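Side-chain contacts in type III secretion system effector protein ExoU (Pseudomonas fluorescens, PDB 4QMK), which probably acts as a patatin-like phospholipase toxin, delivered by type III secretion and brought to the host plasma membrane by binding phosphatidylinositol 4,5-bisphosphate: residues 198-203 and 231-236; 478-483 and 525-530; 489-494 and 532-537. One frame throughout, in Å; residues are numbered along the deposited sequence.

Interaction 1 of 3, residues 198-203 and 231-236; sequences AHIAGM and EVLSRH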
loop_
_atom_site.group_PDB
_atom_site.type_symbol
_atom_site.label_atom_id
_atom_site.label_comp_id
_atom_site.label_asym_id
_atom_site.label_seq_id
_atom_site.Cartn_x
_atom_site.Cartn_y
_atom_site.Cartn_z
ATOM N N ALA A 198 -4.239 -22.782 -14.597
ATOM C CA ALA A 198 -4.779 -23.547 -15.705
ATOM C C ALA A 198 -5.257 -22.570 -16.784
ATOM O O ALA A 198 -4.875 -22.678 -17.941
ATOM C CB ALA A 198 -5.922 -24.439 -15.229
ATOM N N HIS A 199 -6.067 -21.595 -16.397
ATOM C CA HIS A 199 -6.591 -20.642 -17.371
ATOM C C HIS A 199 -5.471 -19.869 -18.033
ATOM O O HIS A 199 -5.441 -19.745 -19.238
ATOM C CB HIS A 199 -7.636 -19.694 -16.755
ATOM C CG HIS A 199 -8.972 -20.338 -16.519
ATOM N ND1 HIS A 199 -9.932 -20.444 -17.500
ATOM C CD2 HIS A 199 -9.506 -20.921 -15.417
ATOM C CE1 HIS A 199 -10.995 -21.071 -17.022
ATOM N NE2 HIS A 199 -10.760 -21.378 -15.759
ATOM N N ILE A 200 -4.529 -19.369 -17.251
ATOM C CA ILE A 200 -3.404 -18.646 -17.837
ATOM C C ILE A 200 -2.718 -19.531 -18.866
ATOM O O ILE A 200 -2.421 -19.059 -19.972
ATOM C CB ILE A 200 -2.393 -18.180 -16.781
ATOM C CG1 ILE A 200 -3.039 -17.106 -15.909
ATOM C CG2 ILE A 200 -1.146 -17.597 -17.432
ATOM C CD1 ILE A 200 -2.202 -16.669 -14.720
ATOM N N ALA A 201 -2.503 -20.814 -18.525
ATOM C CA ALA A 201 -1.835 -21.761 -19.439
ATOM C C ALA A 201 -2.595 -21.967 -20.755
ATOM O O ALA A 201 -1.986 -22.194 -21.806
ATOM C CB ALA A 201 -1.594 -23.099 -18.747
ATOM N N GLY A 202 -3.922 -21.877 -20.704
ATOM C CA GLY A 202 -4.734 -22.046 -21.898
ATOM C C GLY A 202 -4.583 -20.915 -22.896
ATOM O O GLY A 202 -5.058 -21.018 -24.015
ATOM N N MET A 203 -3.910 -19.839 -22.518
ATOM C CA MET A 203 -3.733 -18.722 -23.444
ATOM C C MET A 203 -2.768 -19.106 -24.593
ATOM O O MET A 203 -1.973 -20.053 -24.463
ATOM C CB MET A 203 -3.201 -17.481 -22.715
ATOM C CG MET A 203 -4.215 -16.715 -21.907
ATOM S SD MET A 203 -3.480 -15.307 -21.022
ATOM C CE MET A 203 -3.572 -13.922 -22.202
ATOM N N GLU A 231 -8.709 -8.360 -11.373
ATOM C CA GLU A 231 -9.025 -7.264 -12.294
ATOM C C GLU A 231 -8.162 -7.306 -13.570
ATOM O O GLU A 231 -8.680 -7.241 -14.677
ATOM C CB GLU A 231 -8.823 -5.922 -11.599
ATOM C CG GLU A 231 -8.864 -4.695 -12.502
ATOM C CD GLU A 231 -8.184 -3.502 -11.829
ATOM O OE1 GLU A 231 -6.926 -3.483 -11.777
ATOM O OE2 GLU A 231 -8.899 -2.582 -11.353
ATOM N N VAL A 232 -6.850 -7.378 -13.392
ATOM C CA VAL A 232 -5.891 -7.447 -14.502
ATOM C C VAL A 232 -6.111 -8.665 -15.402
ATOM O O VAL A 232 -6.201 -8.551 -16.639
ATOM C CB VAL A 232 -4.455 -7.495 -13.970
ATOM C CG1 VAL A 232 -3.496 -7.877 -15.076
ATOM C CG2 VAL A 232 -4.063 -6.141 -13.369
ATOM N N LEU A 233 -6.247 -9.820 -14.767
ATOM C CA LEU A 233 -6.478 -11.039 -15.481
ATOM C C LEU A 233 -7.780 -11.035 -16.269
ATOM O O LEU A 233 -7.832 -11.608 -17.362
ATOM C CB LEU A 233 -6.510 -12.185 -14.492
ATOM C CG LEU A 233 -5.190 -12.595 -13.902
ATOM C CD1 LEU A 233 -5.406 -13.744 -12.929
ATOM C CD2 LEU A 233 -4.248 -13.004 -15.010
ATOM N N SER A 234 -8.840 -10.435 -15.703
ATOM C CA SER A 234 -10.162 -10.380 -16.385
ATOM C C SER A 234 -10.114 -9.629 -17.725
ATOM O O SER A 234 -10.882 -9.925 -18.628
ATOM C CB SER A 234 -11.256 -9.763 -15.485
ATOM O OG SER A 234 -11.105 -8.346 -15.332
ATOM N N ARG A 235 -9.195 -8.684 -17.863
ATOM C CA ARG A 235 -9.065 -7.954 -19.127
ATOM C C ARG A 235 -8.631 -8.854 -20.281
ATOM O O ARG A 235 -8.934 -8.550 -21.417
ATOM C CB ARG A 235 -8.023 -6.836 -19.027
ATOM C CG ARG A 235 -8.286 -5.749 -18.006
ATOM C CD ARG A 235 -6.972 -4.997 -17.906
ATOM N NE ARG A 235 -6.763 -4.322 -16.638
ATOM C CZ ARG A 235 -5.557 -4.040 -16.136
ATOM N NH1 ARG A 235 -4.450 -4.400 -16.788
ATOM N NH2 ARG A 235 -5.459 -3.424 -14.957
ATOM N N HIS A 236 -7.888 -9.915 -19.990
ATOM C CA HIS A 236 -7.330 -10.772 -21.034
ATOM C C HIS A 236 -7.904 -12.162 -21.077
ATOM O O HIS A 236 -7.655 -12.891 -22.037
ATOM C CB HIS A 236 -5.792 -10.887 -20.870
ATOM C CG HIS A 236 -5.104 -9.559 -20.716
ATOM N ND1 HIS A 236 -4.728 -8.788 -21.794
ATOM C CD2 HIS A 236 -4.767 -8.847 -19.610
ATOM C CE1 HIS A 236 -4.187 -7.663 -21.360
ATOM N NE2 HIS A 236 -4.197 -7.671 -20.041
#
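Ile200, in the last turn of helix 183-201, meets Leu233 of helix 227-236 through methyl groups alone, Ile200 CD1 lying 4.2 Å from Leu233 CD2. Neither CB is aimed straight at the other helix; the side-chain ends close the gap. In Ile200 the CG1-CD1 arm is stretched out (chi2 173°), which carries its outermost methyl to Leu233. Both residues are buried, and helix 210-221 fills in around them, with Ala216 against Ile200 and Val212 against Leu233. Branched aliphatic side chains suit this place because they give up water on all sides without leaving a polar atom in need of a partner.

The second point of contact is only partly buried and lies nearer the solvent. Met203, in the loop that follows, sends its terminal methyl to the CB of His236, with CE and CB 4.0 Å apart. A bend at the thioether (chi3 88°) turns that methyl out of the line of the chain, and methionine suits the place because its long unbranched chain can span the gap. His236 offers only its CB here, for its ring leads away from 198-203. One face of the imidazole has Arg235 CB 3.8 Å above it, offset toward the rim, while NE2 is hydrogen-bonded to Glu211 OE1. The other carboxylate oxygen of Glu211 forms a salt bridge with Arg235 NH1, and Arg235 NH2 reaches Glu231 OE1 at 3.5 Å.

The polar ends of His236 and Arg235 are thus directed to Glu211 of helix 210-221, and the contact between the two segments is left to carbon atoms. The direct contact is small, burying 126 Å², and helix 210-221 touches both Ile200 and Leu233. Such an apolar interface depends on shape and exclusion of water rather than on directed bonds.

Interaction 2 of 3, residues 478-483 and 525-530; sequences QALQAL and KRLNAP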
loop_
_atom_site.group_PDB
_atom_site.type_symbol
_atom_site.label_atom_id
_atom_site.label_comp_id
_atom_site.label_asym_id
_atom_site.label_seq_id
_atom_site.Cartn_x
_atom_site.Cartn_y
_atom_site.Cartn_z
ATOM N N GLN A 478 -13.674 9.655 -34.925
ATOM C CA GLN A 478 -12.373 10.072 -35.448
ATOM C C GLN A 478 -11.751 11.225 -34.682
ATOM O O GLN A 478 -10.553 11.221 -34.423
ATOM C CB GLN A 478 -12.449 10.396 -36.931
ATOM C CG GLN A 478 -12.796 9.172 -37.753
ATOM C CD GLN A 478 -13.004 9.458 -39.239
ATOM O OE1 GLN A 478 -12.921 10.615 -39.730
ATOM N NE2 GLN A 478 -13.263 8.386 -39.982
ATOM N N ALA A 479 -12.537 12.210 -34.293
ATOM C CA ALA A 479 -11.959 13.344 -33.597
ATOM C C ALA A 479 -11.488 12.904 -32.229
ATOM O O ALA A 479 -10.446 13.392 -31.773
ATOM C CB ALA A 479 -12.974 14.456 -33.471
ATOM N N LEU A 480 -12.240 12.006 -31.548
ATOM C CA LEU A 480 -11.826 11.530 -30.198
ATOM C C LEU A 480 -10.564 10.724 -30.322
ATOM O O LEU A 480 -9.676 10.822 -29.479
ATOM C CB LEU A 480 -12.923 10.709 -29.465
ATOM C CG LEU A 480 -14.144 11.521 -29.053
ATOM C CD1 LEU A 480 -15.355 10.662 -28.770
ATOM C CD2 LEU A 480 -13.826 12.415 -27.866
ATOM N N GLN A 481 -10.471 9.923 -31.374
ATOM C CA GLN A 481 -9.238 9.163 -31.631
ATOM C C GLN A 481 -8.066 10.118 -31.820
ATOM O O GLN A 481 -7.026 9.937 -31.202
ATOM C CB GLN A 481 -9.407 8.258 -32.821
ATOM C CG GLN A 481 -8.189 7.379 -33.071
ATOM C CD GLN A 481 -7.856 6.474 -31.885
ATOM O OE1 GLN A 481 -8.691 5.668 -31.472
ATOM N NE2 GLN A 481 -6.612 6.556 -31.373
ATOM N N ALA A 482 -8.236 11.169 -32.621
ATOM C CA ALA A 482 -7.157 12.179 -32.817
ATOM C C ALA A 482 -6.750 12.790 -31.475
ATOM O O ALA A 482 -5.600 13.071 -31.228
ATOM C CB ALA A 482 -7.596 13.289 -33.802
ATOM N N LEU A 483 -7.700 13.006 -30.605
ATOM C CA LEU A 483 -7.395 13.609 -29.295
ATOM C C LEU A 483 -6.596 12.649 -28.491
ATOM O O LEU A 483 -5.604 13.040 -27.878
ATOM C CB LEU A 483 -8.666 13.976 -28.525
ATOM C CG LEU A 483 -8.428 14.616 -27.187
ATOM C CD1 LEU A 483 -7.658 15.902 -27.395
ATOM C CD2 LEU A 483 -9.738 14.891 -26.482
ATOM N N LYS A 525 -19.033 14.099 -22.067
ATOM C CA LYS A 525 -19.230 12.832 -21.370
ATOM C C LYS A 525 -18.258 11.832 -21.897
ATOM O O LYS A 525 -17.743 11.036 -21.141
ATOM C CB LYS A 525 -20.611 12.202 -21.590
ATOM C CG LYS A 525 -21.863 13.027 -21.370
ATOM C CD LYS A 525 -22.051 13.418 -19.970
ATOM C CE LYS A 525 -23.267 14.321 -19.839
ATOM N NZ LYS A 525 -24.502 13.564 -20.097
ATOM N N ARG A 526 -18.050 11.799 -23.212
ATOM C CA ARG A 526 -17.144 10.734 -23.807
ATOM C C ARG A 526 -15.746 10.892 -23.328
ATOM O O ARG A 526 -15.038 9.908 -23.128
ATOM C CB ARG A 526 -17.163 10.732 -25.313
ATOM C CG ARG A 526 -18.525 10.451 -25.952
ATOM C CD ARG A 526 -19.219 9.154 -25.559
ATOM N NE ARG A 526 -19.627 8.927 -24.145
ATOM C CZ ARG A 526 -20.749 9.348 -23.556
ATOM N NH1 ARG A 526 -21.002 8.968 -22.296
ATOM N NH2 ARG A 526 -21.611 10.151 -24.186
ATOM N N LEU A 527 -15.371 12.137 -23.063
ATOM C CA LEU A 527 -14.076 12.404 -22.462
ATOM C C LEU A 527 -13.971 11.855 -21.054
ATOM O O LEU A 527 -12.837 11.805 -20.546
ATOM C CB LEU A 527 -13.747 13.907 -22.453
ATOM C CG LEU A 527 -13.033 14.397 -23.676
ATOM C CD1 LEU A 527 -13.851 14.136 -24.903
ATOM C CD2 LEU A 527 -12.784 15.872 -23.590
ATOM N N ASN A 528 -15.109 11.542 -20.395
ATOM C CA ASN A 528 -15.097 10.961 -19.031
ATOM C C ASN A 528 -15.197 9.415 -19.048
ATOM O O ASN A 528 -15.462 8.803 -18.024
ATOM C CB ASN A 528 -16.193 11.517 -18.108
ATOM C CG ASN A 528 -15.909 12.931 -17.609
ATOM O OD1 ASN A 528 -15.424 13.118 -16.494
ATOM N ND2 ASN A 528 -16.261 13.924 -18.391
ATOM N N ALA A 529 -15.001 8.809 -20.213
ATOM C CA ALA A 529 -15.082 7.313 -20.347
ATOM C C ALA A 529 -14.276 6.723 -19.229
ATOM O O ALA A 529 -13.161 7.109 -18.996
ATOM C CB ALA A 529 -14.545 6.864 -21.686
ATOM N N PRO A 530 -14.846 5.803 -18.485
ATOM C CA PRO A 530 -14.154 5.310 -17.283
ATOM C C PRO A 530 -12.677 4.882 -17.322
ATOM O O PRO A 530 -11.875 5.408 -16.543
ATOM C CB PRO A 530 -15.048 4.171 -16.838
ATOM C CG PRO A 530 -16.408 4.677 -17.165
ATOM C CD PRO A 530 -16.281 5.493 -18.428
#
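Arg526, whose CB touches Leu480 CD1 at 3.9 Å, carries its flat guanidinium away from that contact. One face of the group has Lys525 CB 3.0 Å above its plane, offset toward the rim, and the cation also makes cation-pi contacts with the aromatic rings of Phe322 and Trp522. NH1 forms a salt bridge with Glu324 OE2. Bends at chi2 and chi3 (-56° and 63°) fold the arginine back toward these partners, leaving the aliphatic root to face helix 464-491. Arginine suits such a border position, since one residue supplies a hydrocarbon stem for a leucine and a charge for an acid.

The apolar centre is made by leucines. The two branches of Leu480 divide their work: CD1 rests on the arginine stem, and CD2 presses on Leu527 CD1 at 3.4 Å, a tight approach for two methyls. The Leu480 and Leu527 side chains cross obliquely. One turn further on, Leu483 adds a looser touch, its CD2 standing 4.3 Å from Leu527 CD2. Leu527 therefore lies across two leucines spaced i, i+3 on one face of the long helix, its CD1 meeting Leu480 and its CD2 Leu483, and Leu483 continues inward to Phe535 and to Leu503, Ala506 and Leu510 of helix 501-513.

In segment 525-530 the chain turns after Arg526: Arg526 to Ala529 form a type I beta turn, closed by the bond from Ala529 N to Arg526 O. The arrangement is that of an alpha-helical bundle, in which a leucine-bearing face of one long helix packs against the end of helix 517-526 and the turn that follows it.

Interaction 3 of 3, residues 489-494 and 532-537; sequences EANQTS and QRNFQQ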
loop_
_atom_site.group_PDB
_atom_site.type_symbol
_atom_site.label_atom_id
_atom_site.label_comp_id
_atom_site.label_asym_id
_atom_site.label_seq_id
_atom_site.Cartn_x
_atom_site.Cartn_y
_atom_site.Cartn_z
ATOM N N GLU A 489 1.122 11.268 -27.942
ATOM C CA GLU A 489 2.266 12.008 -28.500
ATOM C C GLU A 489 2.948 12.882 -27.465
ATOM O O GLU A 489 4.147 12.854 -27.332
ATOM C CB GLU A 489 1.830 12.942 -29.641
ATOM C CG GLU A 489 1.111 12.302 -30.838
ATOM C CD GLU A 489 2.008 11.479 -31.734
ATOM O OE1 GLU A 489 3.239 11.531 -31.523
ATOM O OE2 GLU A 489 1.480 10.769 -32.643
ATOM N N ALA A 490 2.191 13.697 -26.762
ATOM C CA ALA A 490 2.745 14.572 -25.726
ATOM C C ALA A 490 3.408 13.783 -24.595
ATOM O O ALA A 490 4.359 14.274 -23.984
ATOM C CB ALA A 490 1.657 15.482 -25.143
ATOM N N ASN A 491 2.882 12.589 -24.289
ATOM C CA ASN A 491 3.454 11.729 -23.236
ATOM C C ASN A 491 4.766 11.060 -23.620
ATOM O O ASN A 491 5.470 10.557 -22.747
ATOM C CB ASN A 491 2.446 10.664 -22.759
ATOM C CG ASN A 491 1.368 11.243 -21.828
ATOM O OD1 ASN A 491 1.618 12.166 -21.051
ATOM N ND2 ASN A 491 0.178 10.671 -21.889
ATOM N N GLN A 492 5.078 11.041 -24.924
ATOM C CA GLN A 492 6.359 10.544 -25.420
ATOM C C GLN A 492 7.491 11.503 -25.089
ATOM O O GLN A 492 8.661 11.116 -25.186
ATOM C CB GLN A 492 6.339 10.346 -26.929
ATOM C CG GLN A 492 5.435 9.238 -27.417
ATOM C CD GLN A 492 5.265 9.253 -28.933
ATOM O OE1 GLN A 492 6.086 9.816 -29.674
ATOM N NE2 GLN A 492 4.211 8.608 -29.404
ATOM N N THR A 493 7.161 12.749 -24.723
ATOM C CA THR A 493 8.187 13.747 -24.353
ATOM C C THR A 493 8.136 14.158 -22.876
ATOM O O THR A 493 9.096 14.725 -22.372
ATOM C CB THR A 493 8.107 15.028 -25.219
ATOM O OG1 THR A 493 7.249 15.982 -24.595
ATOM C CG2 THR A 493 7.604 14.714 -26.636
ATOM N N SER A 494 7.034 13.867 -22.180
ATOM C CA SER A 494 6.897 14.235 -20.768
ATOM C C SER A 494 5.666 13.631 -20.116
ATOM O O SER A 494 4.575 13.677 -20.701
ATOM C CB SER A 494 6.779 15.743 -20.634
ATOM O OG SER A 494 6.170 16.058 -19.395
ATOM N N GLN A 532 -10.264 5.402 -19.487
ATOM C CA GLN A 532 -9.488 6.050 -20.493
ATOM C C GLN A 532 -8.481 6.991 -19.819
ATOM O O GLN A 532 -8.762 8.132 -19.430
ATOM C CB GLN A 532 -10.473 6.606 -21.510
ATOM C CG GLN A 532 -10.033 7.710 -22.414
ATOM C CD GLN A 532 -8.699 7.538 -23.091
ATOM O OE1 GLN A 532 -7.651 7.670 -22.439
ATOM N NE2 GLN A 532 -8.722 7.438 -24.422
ATOM N N ARG A 533 -7.291 6.441 -19.651
ATOM C CA ARG A 533 -6.202 7.077 -18.942
ATOM C C ARG A 533 -5.806 8.430 -19.525
ATOM O O ARG A 533 -5.731 9.440 -18.807
ATOM C CB ARG A 533 -5.009 6.095 -18.890
ATOM C CG ARG A 533 -3.860 6.533 -18.005
ATOM C CD ARG A 533 -4.278 6.495 -16.533
ATOM N NE ARG A 533 -3.469 7.384 -15.691
ATOM C CZ ARG A 533 -3.696 8.696 -15.486
ATOM N NH1 ARG A 533 -4.714 9.341 -16.062
ATOM N NH2 ARG A 533 -2.880 9.376 -14.687
ATOM N N ASN A 534 -5.597 8.479 -20.836
ATOM C CA ASN A 534 -5.188 9.707 -21.472
ATOM C C ASN A 534 -6.213 10.815 -21.260
ATOM O O ASN A 534 -5.827 11.956 -21.005
ATOM C CB ASN A 534 -4.960 9.493 -22.973
ATOM C CG ASN A 534 -3.781 8.642 -23.263
ATOM O OD1 ASN A 534 -2.938 8.411 -22.404
ATOM N ND2 ASN A 534 -3.721 8.131 -24.474
ATOM N N PHE A 535 -7.499 10.473 -21.399
ATOM C CA PHE A 535 -8.537 11.434 -21.166
ATOM C C PHE A 535 -8.501 11.935 -19.721
ATOM O O PHE A 535 -8.629 13.152 -19.471
ATOM C CB PHE A 535 -9.943 10.940 -21.563
ATOM C CG PHE A 535 -10.137 10.708 -23.060
ATOM C CD1 PHE A 535 -9.220 11.192 -24.014
ATOM C CD2 PHE A 535 -11.288 10.106 -23.525
ATOM C CE1 PHE A 535 -9.443 11.042 -25.367
ATOM C CE2 PHE A 535 -11.499 9.926 -24.892
ATOM C CZ PHE A 535 -10.580 10.413 -25.816
ATOM N N GLN A 536 -8.268 11.035 -18.784
ATOM C CA GLN A 536 -8.168 11.422 -17.377
ATOM C C GLN A 536 -7.058 12.458 -17.176
ATOM O O GLN A 536 -7.276 13.467 -16.525
ATOM C CB GLN A 536 -7.948 10.186 -16.483
ATOM C CG GLN A 536 -9.217 9.410 -16.185
ATOM C CD GLN A 536 -10.180 10.213 -15.304
ATOM O OE1 GLN A 536 -9.759 10.908 -14.376
ATOM N NE2 GLN A 536 -11.469 10.128 -15.592
ATOM N N GLN A 537 -5.872 12.235 -17.730
ATOM C CA GLN A 537 -4.790 13.237 -17.549
ATOM C C GLN A 537 -5.224 14.590 -18.094
ATOM O O GLN A 537 -4.942 15.632 -17.495
ATOM C CB GLN A 537 -3.521 12.913 -18.318
ATOM C CG GLN A 537 -2.865 11.587 -18.094
ATOM C CD GLN A 537 -1.657 11.428 -19.016
ATOM O OE1 GLN A 537 -1.553 10.438 -19.757
ATOM N NE2 GLN A 537 -0.766 12.422 -19.011
#
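Asn491 and Gln537 face each other because the first torsion of each sets CG anti to the carbonyl carbon (chi1 -56° in Gln537), and because Gln537 then runs out extended beyond CG. The side chains approach from opposite directions and their amides join in a closed pair of hydrogen bonds. Gln537 NE2 donates to Asn491 OD1 at 3.1 Å, almost straight (174°) and in the carbonyl plane, on a lone pair. Asn491 ND2 answers with Gln537 OE1 at 2.8 Å, a more bent bond whose donor is tilted from the carbonyl plane. With the planes just 17° apart, each amide limits the rotation of the other. Asparagine and glutamine suit this surface position, since each offers a donor and an acceptor side by side without a charge.

Asn534 comes near from the preceding turn, its OD1 3.9 Å from Asn491 ND2, but its ND2 is hydrogen-bonded to Asp484 OD1. The same carboxylate oxygen accepts from Gln532 NE2. Gln532 also caps the start of the helix, taking the backbone N-H of Phe535 on OE1 at 3.0 Å.

The whole is a reciprocal amide-amide pair joining the last turn of helix 464-491 to the second turn of the N-capped helix 533-544, a polar edge to helix-helix packing.

Interactions 2 and 3 belong to one helical assembly: both use helix 464-491, the centres of the two interactions are 13 Å apart, and Phe535 of segment 532-537 lies against the backbone of Leu527. Interaction 1 stands separately, within the patatin-like phospholipase sequence range, its nearest atoms about 10 Å from either. Chemistry follows depth. Interactions 1 and 2 are partly buried and meet through hydrocarbon, with the polar ends of His236 and Arg526 bonded to acids outside the contact; interaction 3 lies at the surface and relies on directed amide bonds. Along helix 464-491 the character therefore changes from leucine packing in 478-483 to a polar pair in its last turn.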